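Local coordinates for periplasmic divalent cation tolerance protein (Synechococcus elongatus, PDB 6GDX) that is a trimeric PII-like protein of uncertain role that may bind copper but perhaps rather carries or signals through small molecules, at residues S41-V44 against E45-L49; C70-Q74 against G75-R79; V122-R125 against D126-S130. All blocks are in the same frame, centred on the assembly; numbering follows the deposited sequence.

Interaction 1: residues S41-V44 against E45-L49; sequences STEV and EAQQL
A capping box formed by Thr42 and Glu45 opens the helix 43-55, directly after the strand 33-40. Thr42 is the N-cap: its OG1 accepts from Glu45 N at 3.0 Å in a nearly straight bond, with an N-H...O angle of 164°. With chi1 at 70°, OG1 sits between the backbone N and the carbonyl carbon, a rotamer that brings the hydroxyl oxygen over the first turn. The return half of the box comes from Glu45, whose side chain crosses that of Thr42 at about a right angle. Its extended chain carries the carboxylate back past the start of the helix, and OE1 accepts twice, from Ser41 N at 2.9 Å, met nearly along its C-O axis, and from Thr42 N at 3.1 Å, which approaches from above the carboxylate plane. Behind the cap the helix settles into its regular bonds, Ala46 N to Thr42 O and Gln47 N to Glu43 O. Facing the second subunit, Gln47 runs obliquely across Glu43, with NE2 3.7 Å from Glu43 CG; the amide's hydrogen bond goes to Gln68 of the second subunit, which also makes a weak one to Glu43. One turn on, Val44 and Gln48 point the same way, and Val44 CG1 lies 3.5 Å from Gln48 NE2. With an alanine in place of Glu45, the amides of Ser41 and Thr42 would probably lose their shared acceptor, and the entry to the helix would be less firmly fixed. Two N-H groups on a single carboxylate oxygen, at the positive end of the helix dipole, would be expected to favour the charged form of Glu45 and to help hold the turn out of the strand.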
# COMPACT_ATOMS: atom_id res chain seq x y z
N SER B 41 -14.08 -7.45 8.00
CA SER B 41 -14.82 -6.44 8.73
C SER B 41 -14.20 -6.05 10.07
O SER B 41 -14.12 -4.86 10.36
CB SER B 41 -16.26 -6.90 8.96
OG SER B 41 -16.99 -5.94 9.70
N THR B 42 -13.76 -7.03 10.87
CA THR B 42 -13.36 -6.75 12.26
C THR B 42 -11.91 -7.11 12.53
O THR B 42 -11.29 -7.94 11.83
CB THR B 42 -14.23 -7.51 13.28
OG1 THR B 42 -13.91 -8.88 13.18
CG2 THR B 42 -15.73 -7.28 13.03
N GLU B 43 -11.36 -6.47 13.54
CA GLU B 43 -10.03 -6.76 14.03
C GLU B 43 -9.88 -8.22 14.41
O GLU B 43 -8.90 -8.84 14.05
CB GLU B 43 -9.69 -5.82 15.16
CG GLU B 43 -8.31 -6.04 15.74
CD GLU B 43 -8.03 -5.12 16.91
OE1 GLU B 43 -6.90 -4.68 17.01
OE2 GLU B 43 -8.90 -4.85 17.76
N VAL B 44 -10.86 -8.78 15.11
CA VAL B 44 -10.77 -10.19 15.46
C VAL B 44 -10.71 -11.09 14.22
O VAL B 44 -9.92 -12.01 14.17
CB VAL B 44 -11.97 -10.58 16.38
CG1 VAL B 44 -12.12 -12.10 16.48
CG2 VAL B 44 -11.82 -9.94 17.76
N GLU B 45 -11.56 -10.82 13.26
CA GLU B 45 -11.51 -11.60 12.03
C GLU B 45 -10.13 -11.54 11.37
O GLU B 45 -9.61 -12.54 10.88
CB GLU B 45 -12.53 -11.09 10.99
CG GLU B 45 -13.98 -11.45 11.26
CD GLU B 45 -14.96 -10.73 10.34
OE1 GLU B 45 -14.61 -9.74 9.65
OE2 GLU B 45 -16.14 -11.18 10.27
N ALA B 46 -9.59 -10.34 11.32
CA ALA B 46 -8.30 -10.15 10.67
C ALA B 46 -7.20 -10.89 11.41
O ALA B 46 -6.36 -11.54 10.79
CB ALA B 46 -7.97 -8.69 10.57
N GLN B 47 -7.20 -10.79 12.73
CA GLN B 47 -6.15 -11.44 13.54
C GLN B 47 -6.23 -12.97 13.35
O GLN B 47 -5.21 -13.63 13.21
CB GLN B 47 -6.33 -11.06 15.01
CG GLN B 47 -6.02 -9.62 15.31
CD GLN B 47 -6.40 -9.21 16.71
OE1 GLN B 47 -7.31 -9.79 17.32
NE2 GLN B 47 -5.72 -8.19 17.23
N GLN B 48 -7.43 -13.51 13.35
CA GLN B 48 -7.61 -14.93 13.20
C GLN B 48 -7.19 -15.42 11.83
O GLN B 48 -6.53 -16.48 11.69
CB GLN B 48 -9.04 -15.31 13.54
CG GLN B 48 -9.32 -15.17 15.04
CD GLN B 48 -10.72 -15.57 15.47
OE1 GLN B 48 -11.53 -16.02 14.66
NE2 GLN B 48 -11.01 -15.41 16.76
N LEU B 49 -7.57 -14.68 10.79
CA LEU B 49 -7.24 -15.10 9.43
C LEU B 49 -5.74 -14.99 9.20
O LEU B 49 -5.15 -15.85 8.56
CB LEU B 49 -7.99 -14.24 8.43
CG LEU B 49 -8.00 -14.67 6.98
CD1 LEU B 49 -8.72 -15.99 6.82
CD2 LEU B 49 -8.65 -13.59 6.11

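Interaction 2: residues C70-Q74 against G75-R79; sequences CYRWQ and GAIAR
The Ala78 methyl lies over one face of the Tyr71 ring, displaced toward its rim, and nears Trp73 CB; on the other face of the hairpin Cys70 SG, in the conformer modelled, meets Ile77 CG2 at 3.6 Å. Farther out, Ile77 CD1 sits 3.8 Å above the plane of the Arg72 guanidinium, over its centre, so the charged group rests flat on a methyl. A bend at chi3 (-72°) turns the Arg72 chain back, and NH1 donates to Gly75 O at 3.1 Å; the oxygen lies near the guanidinium plane, the donor above the carbonyl plane. The backbones pair through Tyr71 with Ala78 and Trp73 with Ala76, Trp73 N lying 2.8 Å from Ala76 O. Gly75 has positive phi, and a CB there would clash with Gln74 O. Cys70 and Tyr71 also pair with a strand of the third subunit. A Bis-Tris molecule, probably from the crystallisation liquor, lies about 3 Å from the Trp73 side chain and may mark a pocket. The whole is a beta hairpin with a two-residue type I' turn, Trp73 to Ala76, the tip of a long arm reaching a neighbouring subunit in the CutA trimer.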
# COMPACT_ATOMS: atom_id res chain seq x y z
N CYS B 70 -15.46 2.81 1.22
CA CYS B 70 -16.63 3.39 0.60
C CYS B 70 -16.89 2.71 -0.75
O CYS B 70 -15.97 2.60 -1.57
CB CYS B 70 -16.38 4.87 0.40
SG CYS B 70 -17.79 5.74 -0.33
N TYR B 71 -18.11 2.26 -0.95
CA TYR B 71 -18.48 1.51 -2.17
C TYR B 71 -19.99 1.53 -2.24
O TYR B 71 -20.67 1.82 -1.25
CB TYR B 71 -17.99 0.05 -2.13
CG TYR B 71 -18.37 -0.73 -0.91
CD1 TYR B 71 -17.57 -0.69 0.24
CD2 TYR B 71 -19.54 -1.46 -0.86
CE1 TYR B 71 -17.93 -1.37 1.38
CE2 TYR B 71 -19.90 -2.15 0.29
CZ TYR B 71 -19.10 -2.10 1.41
OH TYR B 71 -19.46 -2.80 2.56
N ARG B 72 -20.55 1.21 -3.40
CA ARG B 72 -22.01 1.15 -3.57
C ARG B 72 -22.45 -0.26 -3.29
O ARG B 72 -21.88 -1.22 -3.81
CB ARG B 72 -22.40 1.61 -4.96
CG ARG B 72 -23.87 2.00 -5.07
CD ARG B 72 -24.29 2.24 -6.51
NE ARG B 72 -23.73 3.50 -7.06
CZ ARG B 72 -24.27 4.73 -6.79
NH1 ARG B 72 -25.29 4.87 -5.95
NH2 ARG B 72 -23.72 5.83 -7.25
N TRP B 73 -23.50 -0.39 -2.49
CA TRP B 73 -24.05 -1.67 -2.04
C TRP B 73 -25.58 -1.60 -2.18
O TRP B 73 -26.17 -0.69 -1.62
CB TRP B 73 -23.69 -1.84 -0.55
CG TRP B 73 -24.25 -3.03 0.08
CD1 TRP B 73 -25.34 -3.10 0.95
CD2 TRP B 73 -23.79 -4.36 -0.10
NE1 TRP B 73 -25.56 -4.40 1.28
CE2 TRP B 73 -24.62 -5.20 0.69
CE3 TRP B 73 -22.74 -4.93 -0.82
CZ2 TRP B 73 -24.44 -6.59 0.76
CZ3 TRP B 73 -22.56 -6.32 -0.76
CH2 TRP B 73 -23.41 -7.13 0.03
N GLN B 74 -26.22 -2.52 -2.94
CA GLN B 74 -27.68 -2.50 -3.10
C GLN B 74 -28.16 -1.14 -3.61
O GLN B 74 -29.26 -0.72 -3.32
CB GLN B 74 -28.38 -2.95 -1.80
CG GLN B 74 -28.02 -4.40 -1.48
CD GLN B 74 -28.76 -4.98 -0.30
OE1 GLN B 74 -29.49 -4.30 0.40
NE2 GLN B 74 -28.57 -6.28 -0.08
N GLY B 75 -27.31 -0.48 -4.41
CA GLY B 75 -27.67 0.78 -5.03
C GLY B 75 -27.40 2.02 -4.19
O GLY B 75 -27.54 3.11 -4.68
N ALA B 76 -26.99 1.87 -2.94
CA ALA B 76 -26.71 3.01 -2.06
C ALA B 76 -25.25 3.04 -1.68
O ALA B 76 -24.61 2.03 -1.50
CB ALA B 76 -27.58 2.95 -0.81
N ILE B 77 -24.73 4.25 -1.51
CA ILE B 77 -23.33 4.40 -1.09
C ILE B 77 -23.22 3.97 0.36
O ILE B 77 -23.96 4.46 1.22
CB ILE B 77 -22.86 5.86 -1.20
CG1 ILE B 77 -23.08 6.41 -2.58
CG2 ILE B 77 -21.38 5.98 -0.79
CD1 ILE B 77 -22.29 5.68 -3.58
N ALA B 78 -22.27 3.10 0.65
CA ALA B 78 -21.95 2.63 1.99
C ALA B 78 -20.57 3.12 2.37
O ALA B 78 -19.70 3.29 1.51
CB ALA B 78 -21.97 1.11 2.04
N ARG B 79 -20.36 3.35 3.66
CA ARG B 79 -19.00 3.55 4.18
C ARG B 79 -18.92 2.73 5.45
O ARG B 79 -19.70 2.97 6.38
CB ARG B 79 -18.65 5.01 4.42
CG ARG B 79 -17.18 5.11 4.86
CD ARG B 79 -16.65 6.50 5.06
NE ARG B 79 -17.33 7.05 6.21
CZ ARG B 79 -18.32 7.94 6.18
NH1 ARG B 79 -18.86 8.35 7.33
NH2 ARG B 79 -18.77 8.45 5.04

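Interaction 3: residues V122-R125 against D126-S130; sequences VAYR and DWLRS
Tyr124 and Trp127 both hold CG anti to their backbone nitrogens (chi1 -178° and 165°), which brings their rings together beside the helix 122-131. Tyr124 CE1 comes within 3.6 Å of Trp127 CZ3, the ring planes inclined obliquely at 43°. Leu128 CD1 lies 3.8 Å from Tyr124 CE2, so the phenol is touched from three and four positions ahead. Regular alpha-helical bonds, such as Trp127 N to Ala123 O and Leu128 N to Tyr124 O, set these i,i+3 and i,i+4 meetings. Trp127 reaches into the second subunit, where its NE1 donates to Arg72 O and its ring meets that of Trp73. A Bis-Tris molecule, probably from the crystallisation liquor, lies about 4 Å from the Tyr124 side chain and may mark a pocket.

Elsewhere on the helix, Arg125, in the conformer modelled, runs alongside Arg129 in the same direction. Its chain is extended from CG to NE, and Arg129 CD covers one face of its guanidinium, 3.4 Å above the plane and nearer its margin than its middle. Arg125 NH1 is then 3.5 Å from Arg129 NE, two donors of like charge, their guanidinium planes well away from parallel. Arg129 finds its counter-charge in a salt bridge from NH1 to Glu92. Asp126 OD1 stands 4.2 Å from Arg125 NH2, well out of the guanidinium plane, and offers charge attraction alone, while Asp126 OD2 rests 3.4 Å from the Val122 CG1 methyl.

Glu92 and, more distantly, Asp126 probably make the two arginines tolerable neighbours in that conformer, while the aromatic side gives its indole N-H to the trimer interface.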
# COMPACT_ATOMS: atom_id res chain seq x y z
N VAL B 122 18.42 -8.81 -0.16
CA VAL B 122 18.71 -10.23 -0.17
C VAL B 122 18.20 -10.89 1.13
O VAL B 122 17.58 -11.96 1.10
CB VAL B 122 20.23 -10.50 -0.32
CG1 VAL B 122 20.53 -11.97 -0.18
CG2 VAL B 122 20.73 -9.98 -1.67
N ALA B 123 18.49 -10.25 2.25
CA ALA B 123 18.12 -10.81 3.54
C ALA B 123 16.62 -10.99 3.71
O ALA B 123 16.16 -12.02 4.21
CB ALA B 123 18.68 -9.97 4.68
N TYR B 124 15.85 -9.98 3.31
CA TYR B 124 14.39 -10.04 3.47
C TYR B 124 13.80 -11.10 2.54
O TYR B 124 12.95 -11.90 2.94
CB TYR B 124 13.73 -8.68 3.26
CG TYR B 124 12.26 -8.77 3.47
CD1 TYR B 124 11.70 -8.72 4.73
CD2 TYR B 124 11.39 -8.89 2.38
CE1 TYR B 124 10.31 -8.81 4.87
CE2 TYR B 124 10.03 -9.01 2.53
CZ TYR B 124 9.50 -8.94 3.77
OH TYR B 124 8.12 -9.10 3.89
N ARG B 125 14.23 -11.08 1.27
CA ARG B 125 13.71 -12.08 0.35
C ARG B 125 14.04 -13.49 0.84
O ARG B 125 13.19 -14.37 0.79
CB ARG B 125 14.22 -11.88 -1.07
CG ARG B 125 13.87 -13.05 -2.00
CD ARG B 125 14.09 -12.71 -3.45
NE ARG B 125 13.80 -13.86 -4.30
CZ ARG B 125 14.67 -14.82 -4.56
NH1 ARG B 125 14.29 -15.80 -5.35
NH2 ARG B 125 15.88 -14.81 -4.04
N ASP B 126 15.27 -13.71 1.31
CA ASP B 126 15.63 -15.01 1.82
C ASP B 126 14.82 -15.41 3.04
O ASP B 126 14.41 -16.57 3.15
CB ASP B 126 17.12 -15.05 2.17
CG ASP B 126 18.03 -15.03 0.94
OD1 ASP B 126 17.55 -15.18 -0.21
OD2 ASP B 126 19.26 -14.89 1.14
N TRP B 127 14.54 -14.47 3.95
CA TRP B 127 13.69 -14.74 5.10
C TRP B 127 12.29 -15.16 4.65
O TRP B 127 11.71 -16.14 5.12
CB TRP B 127 13.62 -13.53 6.05
CG TRP B 127 12.49 -13.70 7.01
CD1 TRP B 127 12.44 -14.49 8.12
CD2 TRP B 127 11.18 -13.18 6.85
NE1 TRP B 127 11.18 -14.46 8.67
CE2 TRP B 127 10.38 -13.67 7.89
CE3 TRP B 127 10.60 -12.33 5.92
CZ2 TRP B 127 9.02 -13.34 8.01
CZ3 TRP B 127 9.26 -12.03 6.02
CH2 TRP B 127 8.50 -12.52 7.05
N LEU B 128 11.74 -14.41 3.71
CA LEU B 128 10.37 -14.64 3.27
C LEU B 128 10.28 -16.03 2.65
O LEU B 128 9.41 -16.84 3.03
CB LEU B 128 9.94 -13.52 2.31
CG LEU B 128 8.47 -13.47 1.96
CD1 LEU B 128 8.13 -12.09 1.42
CD2 LEU B 128 8.11 -14.53 0.96
N ARG B 129 11.18 -16.31 1.72
CA ARG B 129 11.18 -17.61 1.05
C ARG B 129 11.43 -18.77 2.02
O ARG B 129 10.73 -19.79 1.97
CB ARG B 129 12.22 -17.65 -0.05
CG ARG B 129 11.93 -16.67 -1.17
CD ARG B 129 12.60 -16.98 -2.49
NE ARG B 129 11.55 -16.93 -3.50
CZ ARG B 129 10.84 -17.96 -3.94
NH1 ARG B 129 9.89 -17.72 -4.80
NH2 ARG B 129 11.07 -19.23 -3.57
N SER B 130 12.37 -18.59 2.93
CA SER B 130 12.66 -19.69 3.88
C SER B 130 11.53 -19.92 4.90
O SER B 130 11.38 -21.02 5.46
CB SER B 130 13.98 -19.48 4.59
OG SER B 130 13.97 -18.34 5.39

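Overall arrangement
From the N terminus, interaction 1 comes first, fixing the passage from the strand 33-40 into the helix 43-55. That helix leads to the strand 61-73, and interaction 2 closes the hairpin with the strand 76-90. Interaction 3 lies in the last helix, 122-131. Each is local and the three follow in series, none enclosing or crossing another. Interactions 2 and 3 sit on opposite sides of the chain's centre, their centres about 40 Å apart. The trimer brings their equivalents together: the last helix meets the hairpin tip of the second subunit. Gln47 of interaction 1 likewise packs on Arg79 of that subunit, so one hairpin contacts both helices, 43-55 and 122-131, of its neighbour.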